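Local coordinates for protein uricase (Bacillus fastidiosus, PDB 4R8X) that acts as a urate oxidase, oxidising urate with molecular oxygen to 5-hydroxyisourate in the first step of the route from urate to (S)-allantoin, at residues 88-93 against 144-150; 162-166 against 205-211. One frame throughout, in Å; residues are numbered along the deposited sequence.

Contact 1. Residues 88-93 against 144-150. Unlike the reference sequence in segment 144-150: Val144 (reference Ala).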
loop_
_atom_site.group_PDB
_atom_site.type_symbol
_atom_site.label_atom_id
_atom_site.label_comp_id
_atom_site.label_asym_id
_atom_site.label_seq_id
_atom_site.Cartn_x
_atom_site.Cartn_y
_atom_site.Cartn_z
ATOM N N LEU D 88 19.228 16.544 -9.961
ATOM C CA LEU D 88 18.832 15.186 -10.297
ATOM C C LEU D 88 19.061 14.938 -11.785
ATOM O O LEU D 88 19.608 13.907 -12.172
ATOM C CB LEU D 88 17.364 14.969 -9.939
ATOM C CG LEU D 88 16.841 13.540 -10.063
ATOM C CD1 LEU D 88 17.700 12.562 -9.269
ATOM C CD2 LEU D 88 15.411 13.487 -9.562
ATOM N N GLU D 89 18.651 15.896 -12.616
ATOM C CA GLU D 89 18.821 15.773 -14.060
ATOM C C GLU D 89 20.288 15.695 -14.460
ATOM O O GLU D 89 20.643 14.953 -15.374
ATOM C CB GLU D 89 18.170 16.947 -14.786
ATOM C CG GLU D 89 16.675 17.087 -14.583
ATOM C CD GLU D 89 16.304 18.004 -13.427
ATOM O OE1 GLU D 89 15.185 18.543 -13.460
ATOM O OE2 GLU D 89 17.114 18.198 -12.496
ATOM N N GLY D 90 21.121 16.488 -13.792
ATOM C CA GLY D 90 22.558 16.447 -14.003
ATOM C C GLY D 90 23.108 15.075 -13.702
ATOM O O GLY D 90 23.848 14.508 -14.500
ATOM N N PHE D 91 22.725 14.514 -12.555
ATOM C CA PHE D 91 23.213 13.195 -12.199
ATOM C C PHE D 91 22.780 12.120 -13.200
ATOM O O PHE D 91 23.590 11.298 -13.608
ATOM C CB PHE D 91 22.752 12.809 -10.799
ATOM C CG PHE D 91 23.192 11.434 -10.385
ATOM C CD1 PHE D 91 24.543 11.126 -10.298
ATOM C CD2 PHE D 91 22.258 10.443 -10.109
ATOM C CE1 PHE D 91 24.959 9.857 -9.932
ATOM C CE2 PHE D 91 22.659 9.176 -9.735
ATOM C CZ PHE D 91 24.015 8.874 -9.640
ATOM N N LEU D 92 21.511 12.135 -13.607
ATOM C CA LEU D 92 21.015 11.125 -14.530
ATOM C C LEU D 92 21.725 11.195 -15.886
ATOM O O LEU D 92 22.085 10.161 -16.453
ATOM C CB LEU D 92 19.494 11.240 -14.703
ATOM C CG LEU D 92 18.649 11.022 -13.444
ATOM C CD1 LEU D 92 17.194 10.896 -13.857
ATOM C CD2 LEU D 92 19.101 9.802 -12.623
ATOM N N GLN D 93 21.933 12.401 -16.400
ATOM C CA GLN D 93 22.632 12.500 -17.678
ATOM C C GLN D 93 24.082 12.027 -17.562
ATOM O O GLN D 93 24.579 11.339 -18.447
ATOM C CB GLN D 93 22.590 13.913 -18.249
ATOM C CG GLN D 93 23.202 13.975 -19.632
ATOM C CD GLN D 93 22.970 15.293 -20.314
ATOM O OE1 GLN D 93 22.091 16.062 -19.930
ATOM N NE2 GLN D 93 23.761 15.569 -21.338
ATOM N N VAL D 144 10.613 15.197 -5.950
ATOM C CA VAL D 144 11.155 15.562 -7.242
ATOM C C VAL D 144 11.318 14.348 -8.137
ATOM O O VAL D 144 11.699 13.272 -7.691
ATOM C CB VAL D 144 12.517 16.262 -7.054
ATOM C CG1 VAL D 144 13.112 16.669 -8.396
ATOM C CG2 VAL D 144 12.360 17.482 -6.164
ATOM N N THR D 145 11.042 14.531 -9.423
ATOM C CA THR D 145 11.237 13.471 -10.399
ATOM C C THR D 145 12.104 13.959 -11.566
ATOM O O THR D 145 12.199 15.161 -11.827
ATOM C CB THR D 145 9.885 12.958 -10.957
ATOM O OG1 THR D 145 9.196 14.036 -11.606
ATOM C CG2 THR D 145 9.011 12.403 -9.824
ATOM N N ALA D 146 12.746 13.013 -12.249
ATOM C CA ALA D 146 13.465 13.313 -13.490
ATOM C C ALA D 146 13.668 12.052 -14.310
ATOM O O ALA D 146 13.722 10.953 -13.764
ATOM C CB ALA D 146 14.804 13.988 -13.192
ATOM N N THR D 147 13.776 12.229 -15.625
ATOM C CA THR D 147 14.160 11.162 -16.538
ATOM C C THR D 147 15.149 11.734 -17.524
ATOM O O THR D 147 14.974 12.850 -18.009
ATOM C CB THR D 147 12.951 10.628 -17.338
ATOM O OG1 THR D 147 12.036 9.981 -16.451
ATOM C CG2 THR D 147 13.376 9.618 -18.382
ATOM N N VAL D 148 16.210 10.983 -17.794
ATOM C CA VAL D 148 17.088 11.321 -18.905
ATOM C C VAL D 148 17.383 10.072 -19.707
ATOM O O VAL D 148 17.730 9.040 -19.152
ATOM C CB VAL D 148 18.417 11.952 -18.432
ATOM C CG1 VAL D 148 19.292 12.289 -19.648
ATOM C CG2 VAL D 148 18.156 13.207 -17.625
ATOM N N GLU D 149 17.216 10.151 -21.027
ATOM C CA GLU D 149 17.635 9.062 -21.889
ATOM C C GLU D 149 18.611 9.622 -22.916
ATOM O O GLU D 149 18.347 10.648 -23.551
ATOM C CB GLU D 149 16.446 8.376 -22.575
ATOM C CG GLU D 149 16.853 7.159 -23.405
ATOM C CD GLU D 149 15.689 6.291 -23.865
ATOM O OE1 GLU D 149 14.568 6.450 -23.361
ATOM O OE2 GLU D 149 15.900 5.432 -24.733
ATOM N N VAL D 150 19.754 8.955 -23.041
ATOM C CA VAL D 150 20.789 9.369 -23.972
ATOM C C VAL D 150 20.992 8.254 -24.992
ATOM O O VAL D 150 21.046 7.079 -24.629
ATOM C CB VAL D 150 22.103 9.683 -23.233
ATOM C CG1 VAL D 150 23.206 10.063 -24.239
ATOM C CG2 VAL D 150 21.894 10.826 -22.261
HETATM O O HOH W 1 13.305 17.921 -11.348
#
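Helix-on-sheet packing in the buried interior of the subunit brings the first turns of helix 88-102 down on strand 143-153. The segment axes pass 7.7 Å apart and cross at -29°, with helix and strand running in roughly the same direction. The strand's alternation decides which residues meet the helix: Val144, Ala146, Val148 and Val150 direct their CB atoms toward it, whereas Thr145, Thr147 and Glu149 point away, Glu149 to salt bridges with Lys50 and Arg110. The helix answers with residues one turn apart. Leu88 places CD2 3.7 Å from Ala146 CB and 4.1 Å from Val144 CG1, a valine that differs from the reference alanine. Leu92 sets CD1 4.0 Å from Ala146 CB, and its CB lies 3.8 Å from Val148 CG2. The small Ala146 side chain thus sits beneath both leucines, and Val148 reaches up against the helix backbone, CG2 lying 3.8 Å from Glu89 O and CG1 3.9 Å from Gln93 CA. The direct contacts are van der Waals packing, mainly of apolar side chains; water 1 adds a polar bridge, donating to Glu89 OE1 (2.9 Å) and Thr145 O (3.0 Å). The Glu89 carboxylate is also held by Tyr222 and Ser164, and Gln93 NE2 turns to Glu97. Leu88 and Leu92 extend the same apolar layer onto Ala113 and Leu111 of the adjoining strand 108-125. Two strands, two helices and two further strands, with the helices packed across an antiparallel sheet, are the hallmark of the tunnelling fold (T-fold) of uricases, and here its second helix covers its fourth strand.

Contact 2. Residues 162-166 against 205-211; sequences QASGI and GWAYENQ
Two antiparallel strands pair closely at one end and splay around water at the other. Residues 162-166 and 205-208 are extended; the chain then turns through Glu209 and Asn210 to Gln211. The axes lie 4.8 Å apart at 143°. Gly165 and Gly205 form a non-hydrogen-bonded pair with CA atoms 4.1 Å apart, helped by lacking side chains, and Trp206 N donates to Ser164 O at 3.0 Å. Beyond this point the strands diverge and waters bridge them: one donates to both Ser164 OG and Trp206 O (2.8 Å each), another links Gln162 OE1 (2.6 Å) to Tyr208 N (2.9 Å).

Trp206, chi1 p (48°) and chi2 95°, folds its indole over the opposing strand. Gly165 CA makes a CH-pi contact 3.9 Å from the six-ring centroid, and Ser164 CB lies over the same face of the indole, 3.2 Å from Trp206 NE1. Ser164 (m) places OG at the Tyr208 ring edge, 3.8 Å from CE1; that hydroxyl also bonds Glu89. Tyr208 (m, chi2 84°) presents that edge, its OH hydrogen-bonded to Val223 N. Gln162, t,t with chi3 65°, spans the gap, NE2 donating to Gln211 O at 3.0 Å.

The pair forms the first two strands of the second T-fold unit, consistent with uricases, and parts towards Gln162. Strand 143-153 flanks residues 162-166, strand 262-271 flanks 205-208, and helix 225-238 packs on Trp206 through Ala225 and Val228.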
loop_
_atom_site.group_PDB
_atom_site.type_symbol
_atom_site.label_atom_id
_atom_site.label_comp_id
_atom_site.label_asym_id
_atom_site.label_seq_id
_atom_site.Cartn_x
_atom_site.Cartn_y
_atom_site.Cartn_z
ATOM N N GLN D 162 14.297 14.226 -21.977
ATOM C CA GLN D 162 14.590 14.854 -20.695
ATOM C C GLN D 162 13.270 15.251 -20.045
ATOM O O GLN D 162 12.447 15.911 -20.673
ATOM C CB GLN D 162 15.505 16.069 -20.868
ATOM C CG GLN D 162 16.014 16.690 -19.571
ATOM C CD GLN D 162 16.792 17.965 -19.829
ATOM O OE1 GLN D 162 16.234 18.948 -20.304
ATOM N NE2 GLN D 162 18.091 17.949 -19.537
ATOM N N ALA D 163 13.058 14.814 -18.805
ATOM C CA ALA D 163 11.872 15.182 -18.040
ATOM C C ALA D 163 12.274 15.674 -16.657
ATOM O O ALA D 163 13.267 15.210 -16.093
ATOM C CB ALA D 163 10.917 13.989 -17.918
ATOM N N SER D 164 11.482 16.595 -16.124
ATOM C CA SER D 164 11.669 17.154 -14.790
ATOM C C SER D 164 10.288 17.298 -14.204
ATOM O O SER D 164 9.352 17.685 -14.902
ATOM C CB SER D 164 12.293 18.551 -14.851
ATOM O OG SER D 164 13.514 18.518 -15.549
ATOM N N GLY D 165 10.139 17.004 -12.921
ATOM C CA GLY D 165 8.835 17.173 -12.314
ATOM C C GLY D 165 8.789 17.183 -10.805
ATOM O O GLY D 165 9.796 16.966 -10.123
ATOM N N ILE D 166 7.600 17.475 -10.304
ATOM C CA ILE D 166 7.276 17.301 -8.897
ATOM C C ILE D 166 6.021 16.433 -8.856
ATOM O O ILE D 166 5.045 16.676 -9.574
ATOM C CB ILE D 166 7.085 18.658 -8.159
ATOM C CG1 ILE D 166 6.849 18.446 -6.660
ATOM C CG2 ILE D 166 5.939 19.458 -8.737
ATOM C CD1 ILE D 166 8.122 18.442 -5.838
ATOM N N GLY D 205 5.047 18.629 -14.536
ATOM C CA GLY D 205 6.308 18.436 -15.231
ATOM C C GLY D 205 6.613 19.610 -16.139
ATOM O O GLY D 205 5.719 20.397 -16.452
ATOM N N TRP D 206 7.872 19.740 -16.549
ATOM C CA TRP D 206 8.267 20.818 -17.453
ATOM C C TRP D 206 9.395 20.365 -18.371
ATOM O O TRP D 206 10.065 19.364 -18.097
ATOM C CB TRP D 206 8.663 22.082 -16.673
ATOM C CG TRP D 206 9.614 21.826 -15.545
ATOM C CD1 TRP D 206 10.980 21.933 -15.572
ATOM C CD2 TRP D 206 9.268 21.400 -14.222
ATOM N NE1 TRP D 206 11.503 21.604 -14.340
ATOM C CE2 TRP D 206 10.475 21.270 -13.496
ATOM C CE3 TRP D 206 8.058 21.120 -13.580
ATOM C CZ2 TRP D 206 10.501 20.871 -12.160
ATOM C CZ3 TRP D 206 8.087 20.707 -12.257
ATOM C CH2 TRP D 206 9.299 20.591 -11.561
ATOM N N ALA D 207 9.579 21.100 -19.463
ATOM C CA ALA D 207 10.654 20.840 -20.417
ATOM C C ALA D 207 11.423 22.122 -20.654
ATOM O O ALA D 207 10.840 23.192 -20.676
ATOM C CB ALA D 207 10.106 20.318 -21.747
ATOM N N TYR D 208 12.732 21.990 -20.843
ATOM C CA TYR D 208 13.617 23.119 -21.105
ATOM C C TYR D 208 13.836 23.332 -22.600
ATOM O O TYR D 208 13.998 22.369 -23.356
ATOM C CB TYR D 208 14.986 22.849 -20.488
ATOM C CG TYR D 208 15.071 22.908 -18.975
ATOM C CD1 TYR D 208 14.740 21.808 -18.188
ATOM C CD2 TYR D 208 15.530 24.049 -18.338
ATOM C CE1 TYR D 208 14.849 21.864 -16.795
ATOM C CE2 TYR D 208 15.652 24.117 -16.965
ATOM C CZ TYR D 208 15.300 23.024 -16.194
ATOM O OH TYR D 208 15.422 23.080 -14.823
ATOM N N GLU D 209 13.860 24.594 -23.014
ATOM C CA GLU D 209 14.277 24.936 -24.377
ATOM C C GLU D 209 15.725 24.513 -24.600
ATOM O O GLU D 209 16.062 23.951 -25.644
ATOM C CB GLU D 209 14.120 26.438 -24.630
ATOM C CG GLU D 209 14.445 26.879 -26.059
ATOM C CD GLU D 209 14.365 28.382 -26.239
ATOM O OE1 GLU D 209 14.041 29.089 -25.262
ATOM O OE2 GLU D 209 14.628 28.855 -27.363
ATOM N N ASN D 210 16.567 24.781 -23.608
ATOM C CA ASN D 210 17.978 24.429 -23.660
ATOM C C ASN D 210 18.246 23.399 -22.581
ATOM O O ASN D 210 18.367 23.742 -21.407
ATOM C CB ASN D 210 18.853 25.670 -23.454
ATOM C CG ASN D 210 20.324 25.394 -23.695
ATOM O OD1 ASN D 210 20.729 25.063 -24.811
ATOM N ND2 ASN D 210 21.134 25.542 -22.652
ATOM N N GLN D 211 18.311 22.137 -22.991
ATOM C CA GLN D 211 18.332 21.014 -22.062
ATOM C C GLN D 211 19.503 21.045 -21.094
ATOM O O GLN D 211 19.384 20.565 -19.974
ATOM C CB GLN D 211 18.283 19.688 -22.826
ATOM C CG GLN D 211 16.937 19.430 -23.496
ATOM C CD GLN D 211 16.923 18.182 -24.356
ATOM O OE1 GLN D 211 17.946 17.779 -24.913
ATOM N NE2 GLN D 211 15.753 17.563 -24.475
HETATM O O HOH W 2 13.736 19.225 -20.760
HETATM O O HOH W 3 13.177 18.045 -23.087
HETATM O O HOH W 4 12.754 18.602 -18.271
HETATM O O HOH W 5 8.838 16.884 -18.236
#

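From the N terminus, the chain enters contact 1 through helix 88-102, and residues 144-150 close that loop after 50 intervening residues that include strand 108-125. A tight turn then joins strand 143-153 to strand 156-173, so contact 2 opens soon afterwards; it closes at 205-211 after 38 residues without helix. The loops follow in series, neither nested nor crossed. They nevertheless meet side by side, their centres 10 Å apart: Thr145 N lies 2.8 Å from Gly165 O and Glu89 OE1 2.7 Å from Ser164 OG, both probable hydrogen bonds. Adjacent strands thereby join the two uricase repeats into one continuous sheet, contact 1 belonging to the first repeat and contact 2 to the second.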